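Local coordinates for protein ribulose-1,5-bisphosphate carboxylase/oxygenase large subunit (Rhodopseudomonas palustris, PDB 3QFW) that belongs to the Rubisco-like proteins, relatives of the carbon-fixing enzyme that probably catalyse a different magnesium-dependent reaction, its own substrate being unsettled, at residues Y12-D17 / L26-E31; E22-A27 / P95-A100; A74-P77 / Q82-N85; M86-S91 / G259-A264; S237-I242 / L249-H254. One frame throughout, in Å; residues are numbered along the deposited sequence.

How the contacts relate
From the N terminus, contact 1 closes a short loop, laying helix 18-31 on strand 8-15. Contact 2 begins on the same helix and closes a much longer loop at strand 97-98, a neighbour of strand 8-15 in the antiparallel sheet. Contact 3 is nested inside that loop and folds the entry to helix 80-88 back on the helix. Contact 4 starts on the same helix and ends at 259-264; it crosses contact 2 and joins the N-terminal domain to the barrel. Contact 5, nested inside the loop of contact 4, packs helix 236-243 on barrel strand 250-253. Contacts 3, 4 and 5 also touch the second subunit.

Contact 1: Y12-D17 / L26-E31; sequences YHIASD and LALAIE
Tyr12 swings its ring toward helix 18-31 with CG anti to its own carbonyl carbon (chi1 -55°), while Leu28 answers from the helix with CG anti to the backbone N (chi1 162°). Its two methyls then divide the work. CD1 sits over the centre of one tyrosine face, 4.1 Å from the ring centroid and only 3° off the ring normal, a CH-pi contact. CD2 drops toward the root of the same side chain, touching Tyr12 CD1 at 3.6 Å and lying almost as near to CG and CB. From there it also meets Ile14, whose CD1 comes within 3.8 Å of Leu28 CD2. One leucine thus bridges two residues that stand on the same face of the strand, with His13 between them pointing to the other face. No hydrogen bond crosses the contact, which is buried and wholly apolar. The polar end of the tyrosine is satisfied beyond it: Tyr12 OH bonds to Leu87 O of helix 80-88, which fixes the far end of the ring while Leu28 covers a face. Ile97 on the neighbouring strand packs against both Tyr12 and Leu28 and extends the apolar layer. Strand 8-15 running into a helix that doubles back to lie on the antiparallel sheet is the opening beta-alpha unit of the ferredoxin-like N-terminal domain found in Rubisco large subunits.

Contact 2: E22-A27 / P95-A100; sequences EQRALA and PDIALA
Arg24 and Asp96 extend to meet one another, the arginine from helix 18-31 and the aspartate from the residue just before strand 97-98. The guanidinium presents the side bearing NE and NH2, and each nitrogen takes a separate carboxylate oxygen: NE reaches OD2 of Asp96 at 2.9 Å, and NH2 of Arg24 reaches OD1 of Asp96 at 3.0 Å. Both bonds are nearly straight, 165° at the hydrogen. The oxygens lie close to the guanidinium plane and are met on their syn sides, but the two flat groups are not coplanar; their planes are turned 35° apart. A bend at the second torsion of Arg24 (chi2 63°) sets the head in this side-on pose. NH2 also passes Ile97, with CB of that residue 4.0 Å away, and the arginine chain rests on Ile14. The backbone of Asp96 is also hydrogen-bonded to Ala15 of strand 8-15. A methionine in place of Arg24 would probably leave the Asp96 carboxylate without its countercharge and free to turn. Two directional bonds between opposite charges fix the rotation of both groups and, in this partly buried setting, are likely to favour the ionised forms.

Contact 3: A74-P77 / Q82-N85; sequences ATAP and QLLN
The connection from strand 64-71 into helix 80-88 folds back on the helix here, so that Thr75, Ala76 and Pro77 lie against Gln82 and Leu83 at the edge of the second subunit. The side chain of Gln82 starts out from the helix opposite its amide nitrogen (chi1 179°) and bends at the next torsion. Gln82 CG lies 3.6 Å from Pro77 CD. Beside it, CB of Ala76 touches Leu83 CD1 at 4.1 Å. The amide of Gln82 continues past the proline toward the Thr75 carbonyl; that bond, with Gln82 NE2 3.3 Å from Thr75 O, is doubtful because the position of NE2 is uncertain. At the other end of the amide, Asn85 ND2, one turn further on, gives OE1 of Gln82 a straight bond of 3.2 Å and 176°, its donor lying 39° above the carbonyl plane. Across the dimer, Gly168 O of the second subunit is the main partner of Gln82 NE2, with the same reserve about that atom, and Asn85 ND2 bonds to His167 O, also of the second subunit, just past its barrel strand 162-165. An N-terminal domain laid against the partner's barrel in this way is characteristic of Rubisco-type dimers.

Contact 4: M86-S91 / G259-A264; sequences MLFGNS and GAAKIA
At the seam between the N-terminal domain and the beta/alpha barrel, Phe88 of helix 80-88 leans on the loop 259-264, which links barrel strand 250-253 to helix 265-276. A first torsion of -153°, roughly trans from N to CG, carries the ring out from the helix toward three successive loop residues. CE2 of Phe88 lies 3.3 Å from the backbone oxygen of Lys262. On the same side of the ring, CD2 packs on CG1 of Ile263 at 3.6 Å, the two side chains running antiparallel past one another. The CB of Ala261 stands farther off, 4.4 Å from CE2 of Phe88, while the Lys262 amine heads off from the contact. Ile97, Leu99 and Tyr12 of the N-terminal domain pack round Phe88 too, and Leu99 exchanges backbone bonds with Lys262 and Ala264. The ring thus packs between the helix and this short backbone pairing. An alanine at Phe88 would be likely to open a gap there and take away the ring against which Ile263 CG1 packs. Ile263 reaches on with CD1 to the CD1 of Leu84, one turn before Phe88 on the helix, at 3.6 Å. The loop itself is shaped by an inverse gamma turn centred on Lys262 (phi -85°, psi 70°), closed by the bond from Ile263 N to Ala261 O, 2.9 Å long.

Contact 5: S237-I242 / L249-H254; sequences SNFHAI and LVVVAH
Phe239 projects from helix 236-243 onto strand 250-253 within the catalytic beta/alpha barrel of the Rubisco family. Its CB points at the strand but is still too far to touch it, and serves to launch the ring; the extended first torsion (chi1 169°) sends the ring from the helix to the strand. Past CG, the CD1 edge leads to CE1, the first atom in contact, 3.7 Å from CG1 of Val251. At the tip, CZ shares that methyl at 4.0 Å and also lies 4.4 Å from CB of Ala253. The phenylalanine therefore spans two strand residues that point to the helix side, while Val252 between them turns its side chain the other way. Val229 of the adjacent strand, Ala278 and Phe276 pack on the ring as well, making an apolar layer in which no hydrogen bond joins the two segments. Strands 226-229 and 250-253 run parallel as neighbours, and the helix lies in the connection between them: a beta-alpha-beta crossover, the repeating step of such a barrel. On the strand, the backbone N-H of Val251 is hydrogen-bonded to OD2 of Asp279. Of the two methyls of Val251, CG1 is the one lying opposite the amide nitrogen (chi1 176°), and it is this methyl, rather than CG2, that meets CE1 and CZ of Phe239.

Contact 1: Y12-D17 / L26-E31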
# COMPACT_ATOMS: atom_id res chain seq x y z
N TYR B 12 11.91 -15.09 3.43
CA TYR B 12 11.93 -14.45 2.12
C TYR B 12 12.38 -15.43 1.06
O TYR B 12 13.18 -16.33 1.32
CB TYR B 12 12.89 -13.25 2.10
CG TYR B 12 12.62 -12.22 3.17
CD1 TYR B 12 13.08 -12.40 4.46
CD2 TYR B 12 11.88 -11.08 2.88
CE1 TYR B 12 12.81 -11.48 5.45
CE2 TYR B 12 11.61 -10.15 3.86
CZ TYR B 12 12.09 -10.35 5.15
OH TYR B 12 11.84 -9.43 6.14
N HIS B 13 11.89 -15.23 -0.16
CA HIS B 13 12.32 -16.03 -1.29
C HIS B 13 13.14 -15.16 -2.21
O HIS B 13 12.69 -14.08 -2.63
CB HIS B 13 11.12 -16.64 -2.02
CG HIS B 13 10.45 -17.74 -1.25
ND1 HIS B 13 9.35 -18.41 -1.72
CD2 HIS B 13 10.74 -18.29 -0.04
CE1 HIS B 13 8.98 -19.32 -0.84
NE2 HIS B 13 9.80 -19.27 0.19
N ILE B 14 14.35 -15.62 -2.52
CA ILE B 14 15.30 -14.79 -3.24
C ILE B 14 15.80 -15.47 -4.51
O ILE B 14 16.20 -16.63 -4.49
CB ILE B 14 16.51 -14.44 -2.36
CG1 ILE B 14 16.06 -13.70 -1.10
CG2 ILE B 14 17.51 -13.61 -3.16
CD1 ILE B 14 17.19 -13.41 -0.13
N ALA B 15 15.75 -14.73 -5.61
CA ALA B 15 16.38 -15.15 -6.86
C ALA B 15 17.86 -14.78 -6.81
O ALA B 15 18.22 -13.60 -6.85
CB ALA B 15 15.71 -14.47 -8.04
N SER B 16 18.72 -15.80 -6.72
CA SER B 16 20.15 -15.55 -6.60
C SER B 16 20.99 -16.75 -7.00
O SER B 16 20.48 -17.86 -7.17
CB SER B 16 20.49 -15.11 -5.18
OG SER B 16 21.88 -15.17 -4.94
N ASP B 17 22.29 -16.51 -7.15
CA ASP B 17 23.25 -17.56 -7.45
C ASP B 17 23.70 -18.21 -6.15
O ASP B 17 23.35 -17.74 -5.07
CB ASP B 17 24.47 -16.97 -8.17
CG ASP B 17 24.66 -17.55 -9.56
OD1 ASP B 17 24.61 -18.79 -9.71
OD2 ASP B 17 24.87 -16.76 -10.51
N LEU B 26 22.80 -11.73 3.86
CA LEU B 26 23.27 -10.83 4.89
C LEU B 26 22.79 -9.41 4.61
O LEU B 26 22.33 -8.71 5.51
CB LEU B 26 24.80 -10.84 4.95
CG LEU B 26 25.40 -10.32 6.26
CD1 LEU B 26 25.14 -11.31 7.38
CD2 LEU B 26 26.89 -10.06 6.10
N ALA B 27 22.90 -9.00 3.35
CA ALA B 27 22.47 -7.67 2.94
C ALA B 27 20.98 -7.47 3.24
O ALA B 27 20.55 -6.38 3.63
CB ALA B 27 22.77 -7.45 1.46
N LEU B 28 20.20 -8.54 3.03
CA LEU B 28 18.79 -8.54 3.36
C LEU B 28 18.57 -8.33 4.86
O LEU B 28 17.73 -7.53 5.27
CB LEU B 28 18.13 -9.84 2.90
CG LEU B 28 16.78 -10.18 3.54
CD1 LEU B 28 15.75 -9.11 3.24
CD2 LEU B 28 16.29 -11.55 3.06
N ALA B 29 19.34 -9.05 5.67
CA ALA B 29 19.24 -8.90 7.12
C ALA B 29 19.45 -7.45 7.55
O ALA B 29 18.72 -6.93 8.39
CB ALA B 29 20.22 -9.83 7.84
N ILE B 30 20.45 -6.81 6.94
CA ILE B 30 20.75 -5.40 7.17
C ILE B 30 19.63 -4.48 6.70
O ILE B 30 19.16 -3.62 7.45
CB ILE B 30 22.07 -4.97 6.47
CG1 ILE B 30 23.25 -5.83 6.94
CG2 ILE B 30 22.36 -3.52 6.75
CD1 ILE B 30 23.54 -5.70 8.41
N GLU B 31 19.22 -4.64 5.44
CA GLU B 31 18.19 -3.80 4.83
C GLU B 31 16.92 -3.70 5.68
O GLU B 31 16.30 -2.63 5.76
CB GLU B 31 17.82 -4.31 3.43
CG GLU B 31 18.91 -4.16 2.39
CD GLU B 31 18.84 -2.85 1.63
OE1 GLU B 31 18.24 -1.88 2.14
OE2 GLU B 31 19.39 -2.79 0.51

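Contact 2: E22-A27 / P95-A100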
# COMPACT_ATOMS: atom_id res chain seq x y z
N GLU B 22 24.66 -16.18 -0.13
CA GLU B 22 25.09 -15.92 1.24
C GLU B 22 25.22 -14.42 1.50
O GLU B 22 24.70 -13.91 2.49
CB GLU B 22 26.40 -16.64 1.56
CG GLU B 22 26.26 -18.14 1.72
CD GLU B 22 25.38 -18.53 2.90
OE1 GLU B 22 25.05 -17.64 3.72
OE2 GLU B 22 25.02 -19.72 3.01
N GLN B 23 25.91 -13.72 0.60
CA GLN B 23 26.07 -12.26 0.68
C GLN B 23 24.72 -11.55 0.60
O GLN B 23 24.42 -10.65 1.39
CB GLN B 23 26.98 -11.77 -0.45
CG GLN B 23 27.00 -10.25 -0.64
CD GLN B 23 27.84 -9.81 -1.83
OE1 GLN B 23 27.65 -10.29 -2.95
NE2 GLN B 23 28.77 -8.89 -1.60
N ARG B 24 23.91 -11.94 -0.38
CA ARG B 24 22.58 -11.38 -0.54
C ARG B 24 21.75 -11.54 0.73
O ARG B 24 21.04 -10.63 1.14
CB ARG B 24 21.86 -12.04 -1.71
CG ARG B 24 20.48 -11.45 -1.97
CD ARG B 24 20.58 -9.98 -2.36
NE ARG B 24 19.26 -9.41 -2.61
CZ ARG B 24 18.46 -8.93 -1.66
NH1 ARG B 24 18.83 -8.95 -0.39
NH2 ARG B 24 17.27 -8.43 -1.99
N ALA B 25 21.86 -12.69 1.38
CA ALA B 25 21.09 -12.93 2.59
C ALA B 25 21.49 -11.97 3.70
O ALA B 25 20.64 -11.44 4.41
CB ALA B 25 21.19 -14.38 3.04
N LEU B 26 22.80 -11.73 3.86
CA LEU B 26 23.27 -10.83 4.89
C LEU B 26 22.79 -9.41 4.61
O LEU B 26 22.33 -8.71 5.51
CB LEU B 26 24.80 -10.84 4.95
CG LEU B 26 25.40 -10.32 6.26
CD1 LEU B 26 25.14 -11.31 7.38
CD2 LEU B 26 26.89 -10.06 6.10
N ALA B 27 22.90 -9.00 3.35
CA ALA B 27 22.47 -7.67 2.94
C ALA B 27 20.98 -7.47 3.24
O ALA B 27 20.55 -6.38 3.63
CB ALA B 27 22.77 -7.45 1.46
N PRO B 95 13.93 -6.26 -6.88
CA PRO B 95 13.25 -7.13 -7.85
C PRO B 95 13.49 -8.63 -7.63
O PRO B 95 12.84 -9.45 -8.27
CB PRO B 95 13.88 -6.70 -9.18
CG PRO B 95 15.27 -6.36 -8.80
CD PRO B 95 15.19 -5.72 -7.43
N ASP B 96 14.42 -8.97 -6.74
CA ASP B 96 14.85 -10.36 -6.59
C ASP B 96 14.33 -11.01 -5.30
O ASP B 96 14.81 -12.07 -4.90
CB ASP B 96 16.38 -10.45 -6.65
CG ASP B 96 17.06 -9.67 -5.53
OD1 ASP B 96 16.36 -8.90 -4.83
OD2 ASP B 96 18.29 -9.82 -5.35
N ILE B 97 13.35 -10.39 -4.66
CA ILE B 97 12.92 -10.85 -3.35
C ILE B 97 11.41 -10.81 -3.18
O ILE B 97 10.73 -9.91 -3.69
CB ILE B 97 13.59 -10.04 -2.22
CG1 ILE B 97 13.18 -10.58 -0.84
CG2 ILE B 97 13.26 -8.56 -2.35
CD1 ILE B 97 13.90 -9.93 0.32
N ALA B 98 10.89 -11.80 -2.46
CA ALA B 98 9.49 -11.83 -2.08
C ALA B 98 9.42 -12.20 -0.61
O ALA B 98 10.20 -13.02 -0.13
CB ALA B 98 8.72 -12.84 -2.91
N LEU B 99 8.49 -11.59 0.12
CA LEU B 99 8.25 -11.96 1.50
C LEU B 99 7.26 -13.13 1.50
O LEU B 99 6.14 -12.97 1.04
CB LEU B 99 7.66 -10.78 2.27
CG LEU B 99 7.22 -11.12 3.69
CD1 LEU B 99 8.43 -11.48 4.54
CD2 LEU B 99 6.42 -9.98 4.32
N ALA B 100 7.66 -14.29 2.03
CA ALA B 100 6.87 -15.53 1.90
C ALA B 100 6.05 -15.93 3.14
O ALA B 100 4.92 -16.41 3.01
CB ALA B 100 7.78 -16.71 1.47

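Contact 3: A74-P77 / Q82-N85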
# COMPACT_ATOMS: atom_id res chain seq x y z
N ALA B 74 11.90 -5.55 19.00
CA ALA B 74 11.96 -4.17 19.47
C ALA B 74 11.73 -3.20 18.33
O ALA B 74 11.13 -2.14 18.51
CB ALA B 74 13.29 -3.89 20.14
N THR B 75 12.19 -3.57 17.14
CA THR B 75 12.12 -2.68 15.98
C THR B 75 10.70 -2.58 15.43
O THR B 75 10.36 -1.59 14.76
CB THR B 75 13.09 -3.13 14.86
OG1 THR B 75 12.62 -4.34 14.26
CG2 THR B 75 14.47 -3.36 15.43
N ALA B 76 9.87 -3.58 15.70
CA ALA B 76 8.51 -3.55 15.17
C ALA B 76 7.42 -3.83 16.21
O ALA B 76 7.04 -4.99 16.45
CB ALA B 76 8.39 -4.50 13.99
N PRO B 77 6.89 -2.76 16.83
CA PRO B 77 5.80 -2.84 17.80
C PRO B 77 4.56 -3.41 17.12
O PRO B 77 4.51 -3.47 15.89
CB PRO B 77 5.56 -1.37 18.19
CG PRO B 77 6.70 -0.61 17.66
CD PRO B 77 7.18 -1.36 16.46
N GLN B 82 3.89 -0.26 10.81
CA GLN B 82 5.29 -0.39 11.22
C GLN B 82 5.80 -1.82 11.10
O GLN B 82 6.96 -2.04 10.75
CB GLN B 82 5.50 0.14 12.64
CG GLN B 82 6.93 0.02 13.15
CD GLN B 82 7.96 0.83 12.36
OE1 GLN B 82 7.60 1.63 11.49
NE2 GLN B 82 9.23 0.62 12.65
N LEU B 83 4.93 -2.77 11.39
CA LEU B 83 5.26 -4.18 11.26
C LEU B 83 5.54 -4.48 9.79
O LEU B 83 6.56 -5.09 9.46
CB LEU B 83 4.14 -5.07 11.80
CG LEU B 83 4.38 -6.57 11.61
CD1 LEU B 83 5.69 -6.99 12.27
CD2 LEU B 83 3.20 -7.41 12.14
N LEU B 84 4.65 -4.06 8.91
CA LEU B 84 4.86 -4.21 7.48
C LEU B 84 6.17 -3.50 7.08
O LEU B 84 7.02 -4.05 6.36
CB LEU B 84 3.66 -3.65 6.73
CG LEU B 84 3.25 -4.29 5.40
CD1 LEU B 84 3.93 -5.64 5.22
CD2 LEU B 84 1.72 -4.44 5.33
N ASN B 85 6.33 -2.26 7.54
CA ASN B 85 7.57 -1.50 7.29
C ASN B 85 8.82 -2.31 7.60
O ASN B 85 9.70 -2.47 6.75
CB ASN B 85 7.54 -0.19 8.10
CG ASN B 85 8.61 0.81 7.66
OD1 ASN B 85 9.06 0.81 6.51
ND2 ASN B 85 9.00 1.67 8.58

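Contact 4: M86-S91 / G259-A264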
# COMPACT_ATOMS: atom_id res chain seq x y z
N MET B 86 8.91 -2.88 8.80
CA MET B 86 10.10 -3.65 9.17
C MET B 86 10.19 -4.98 8.41
O MET B 86 11.29 -5.47 8.13
CB MET B 86 10.18 -3.87 10.69
CG MET B 86 10.62 -2.64 11.54
SD MET B 86 11.76 -1.42 10.79
CE MET B 86 10.58 -0.19 10.30
N LEU B 87 9.04 -5.58 8.08
CA LEU B 87 9.06 -6.83 7.33
C LEU B 87 9.52 -6.67 5.90
O LEU B 87 10.29 -7.49 5.39
CB LEU B 87 7.68 -7.52 7.34
CG LEU B 87 7.22 -8.06 8.68
CD1 LEU B 87 5.79 -8.55 8.57
CD2 LEU B 87 8.16 -9.18 9.14
N PHE B 88 9.06 -5.61 5.23
CA PHE B 88 9.28 -5.51 3.79
C PHE B 88 9.35 -4.10 3.20
O PHE B 88 9.36 -3.96 1.98
CB PHE B 88 8.17 -6.26 3.06
CG PHE B 88 8.58 -6.79 1.72
CD1 PHE B 88 9.82 -7.39 1.54
CD2 PHE B 88 7.71 -6.72 0.64
CE1 PHE B 88 10.20 -7.89 0.31
CE2 PHE B 88 8.07 -7.23 -0.60
CZ PHE B 88 9.32 -7.81 -0.77
N GLY B 89 9.40 -3.09 4.05
CA GLY B 89 9.42 -1.70 3.58
C GLY B 89 10.37 -1.41 2.43
O GLY B 89 9.95 -1.05 1.32
N ASN B 90 11.67 -1.56 2.69
CA ASN B 90 12.68 -1.31 1.69
C ASN B 90 12.88 -2.44 0.70
O ASN B 90 13.13 -2.19 -0.48
CB ASN B 90 14.03 -0.97 2.35
CG ASN B 90 14.11 0.48 2.78
OD1 ASN B 90 13.32 1.32 2.34
ND2 ASN B 90 15.08 0.79 3.64
N SER B 91 12.78 -3.68 1.17
CA SER B 91 13.08 -4.81 0.29
C SER B 91 12.02 -4.92 -0.79
O SER B 91 12.25 -5.52 -1.84
CB SER B 91 13.20 -6.11 1.08
OG SER B 91 14.43 -6.13 1.80
N GLY B 259 -0.79 -6.50 -4.82
CA GLY B 259 0.27 -7.02 -5.68
C GLY B 259 1.36 -6.00 -5.96
O GLY B 259 2.35 -6.31 -6.63
N ALA B 260 1.18 -4.79 -5.45
CA ALA B 260 2.09 -3.69 -5.75
C ALA B 260 3.48 -3.99 -5.18
O ALA B 260 4.49 -3.61 -5.76
CB ALA B 260 1.56 -2.40 -5.20
N ALA B 261 3.50 -4.65 -4.04
CA ALA B 261 4.74 -5.14 -3.45
C ALA B 261 4.68 -6.67 -3.40
O ALA B 261 3.60 -7.26 -3.31
CB ALA B 261 4.92 -4.56 -2.06
N LYS B 262 5.83 -7.31 -3.49
CA LYS B 262 5.89 -8.76 -3.65
C LYS B 262 5.81 -9.48 -2.31
O LYS B 262 6.79 -10.05 -1.84
CB LYS B 262 7.16 -9.16 -4.40
CG LYS B 262 7.11 -10.56 -4.99
CD LYS B 262 5.86 -10.76 -5.83
CE LYS B 262 6.11 -11.73 -6.97
NZ LYS B 262 4.94 -11.84 -7.88
N ILE B 263 4.63 -9.42 -1.71
CA ILE B 263 4.32 -10.23 -0.53
C ILE B 263 3.43 -11.38 -0.97
O ILE B 263 2.42 -11.16 -1.63
CB ILE B 263 3.58 -9.39 0.53
CG1 ILE B 263 4.40 -8.13 0.88
CG2 ILE B 263 3.29 -10.23 1.76
CD1 ILE B 263 3.76 -7.27 1.97
N ALA B 264 3.79 -12.61 -0.62
CA ALA B 264 3.01 -13.76 -1.07
C ALA B 264 1.56 -13.65 -0.60
O ALA B 264 1.30 -13.27 0.55
CB ALA B 264 3.63 -15.07 -0.57

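Contact 5: S237-I242 / L249-H254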
# COMPACT_ATOMS: atom_id res chain seq x y z
N SER B 237 -2.75 0.04 9.02
CA SER B 237 -2.97 0.59 10.35
C SER B 237 -4.38 1.16 10.50
O SER B 237 -5.03 0.97 11.52
CB SER B 237 -1.90 1.62 10.73
OG SER B 237 -0.66 1.00 10.97
N ASN B 238 -4.88 1.83 9.46
CA ASN B 238 -6.26 2.31 9.49
C ASN B 238 -7.32 1.22 9.34
O ASN B 238 -8.41 1.28 9.95
CB ASN B 238 -6.44 3.39 8.43
CG ASN B 238 -5.40 4.46 8.56
OD1 ASN B 238 -5.35 5.18 9.55
ND2 ASN B 238 -4.53 4.55 7.55
N PHE B 239 -7.00 0.21 8.54
CA PHE B 239 -7.87 -0.96 8.43
C PHE B 239 -8.06 -1.54 9.82
O PHE B 239 -9.19 -1.82 10.24
CB PHE B 239 -7.26 -2.01 7.49
CG PHE B 239 -7.97 -3.36 7.55
CD1 PHE B 239 -9.26 -3.50 7.04
CD2 PHE B 239 -7.34 -4.46 8.09
CE1 PHE B 239 -9.92 -4.74 7.09
CE2 PHE B 239 -7.99 -5.71 8.15
CZ PHE B 239 -9.28 -5.85 7.64
N HIS B 240 -6.96 -1.70 10.55
CA HIS B 240 -7.02 -2.28 11.89
C HIS B 240 -7.84 -1.41 12.84
O HIS B 240 -8.63 -1.90 13.65
CB HIS B 240 -5.61 -2.46 12.43
CG HIS B 240 -5.52 -3.24 13.70
ND1 HIS B 240 -6.15 -4.45 13.88
CD2 HIS B 240 -4.86 -2.99 14.85
CE1 HIS B 240 -5.88 -4.91 15.09
NE2 HIS B 240 -5.10 -4.04 15.70
N ALA B 241 -7.66 -0.09 12.72
CA ALA B 241 -8.42 0.86 13.52
C ALA B 241 -9.92 0.72 13.28
O ALA B 241 -10.71 0.80 14.23
CB ALA B 241 -7.97 2.29 13.22
N ILE B 242 -10.32 0.54 12.02
CA ILE B 242 -11.73 0.35 11.68
C ILE B 242 -12.25 -0.97 12.24
O ILE B 242 -13.39 -1.04 12.71
CB ILE B 242 -11.98 0.41 10.16
CG1 ILE B 242 -12.02 1.85 9.68
CG2 ILE B 242 -13.31 -0.23 9.80
CD1 ILE B 242 -13.21 2.65 10.19
N LEU B 249 -19.92 -6.01 13.12
CA LEU B 249 -20.09 -6.07 11.67
C LEU B 249 -19.18 -7.15 11.12
O LEU B 249 -18.09 -7.37 11.65
CB LEU B 249 -19.70 -4.73 11.04
CG LEU B 249 -20.55 -3.50 11.35
CD1 LEU B 249 -20.02 -2.29 10.59
CD2 LEU B 249 -22.00 -3.77 11.00
N VAL B 250 -19.60 -7.83 10.06
CA VAL B 250 -18.68 -8.73 9.38
C VAL B 250 -17.72 -7.86 8.56
O VAL B 250 -18.15 -7.07 7.71
CB VAL B 250 -19.41 -9.74 8.49
CG1 VAL B 250 -18.41 -10.63 7.77
CG2 VAL B 250 -20.38 -10.60 9.33
N VAL B 251 -16.42 -7.99 8.81
CA VAL B 251 -15.43 -7.21 8.07
C VAL B 251 -14.84 -8.04 6.94
O VAL B 251 -14.13 -9.01 7.18
CB VAL B 251 -14.30 -6.71 8.96
CG1 VAL B 251 -13.21 -5.98 8.11
CG2 VAL B 251 -14.85 -5.81 10.05
N VAL B 252 -15.15 -7.65 5.71
CA VAL B 252 -14.70 -8.39 4.54
C VAL B 252 -13.52 -7.64 3.92
O VAL B 252 -13.66 -6.47 3.55
CB VAL B 252 -15.81 -8.50 3.48
CG1 VAL B 252 -15.35 -9.36 2.31
CG2 VAL B 252 -17.11 -9.06 4.08
N ALA B 253 -12.38 -8.30 3.80
CA ALA B 253 -11.22 -7.66 3.20
C ALA B 253 -11.16 -7.92 1.70
O ALA B 253 -11.52 -9.01 1.24
CB ALA B 253 -9.94 -8.11 3.89
N HIS B 254 -10.72 -6.91 0.95
CA HIS B 254 -10.52 -7.01 -0.50
C HIS B 254 -9.03 -6.79 -0.82
O HIS B 254 -8.36 -6.00 -0.16
CB HIS B 254 -11.35 -5.95 -1.22
CG HIS B 254 -11.34 -6.09 -2.72
ND1 HIS B 254 -10.40 -5.49 -3.52
CD2 HIS B 254 -12.15 -6.79 -3.55
CE1 HIS B 254 -10.63 -5.80 -4.78
NE2 HIS B 254 -11.69 -6.59 -4.83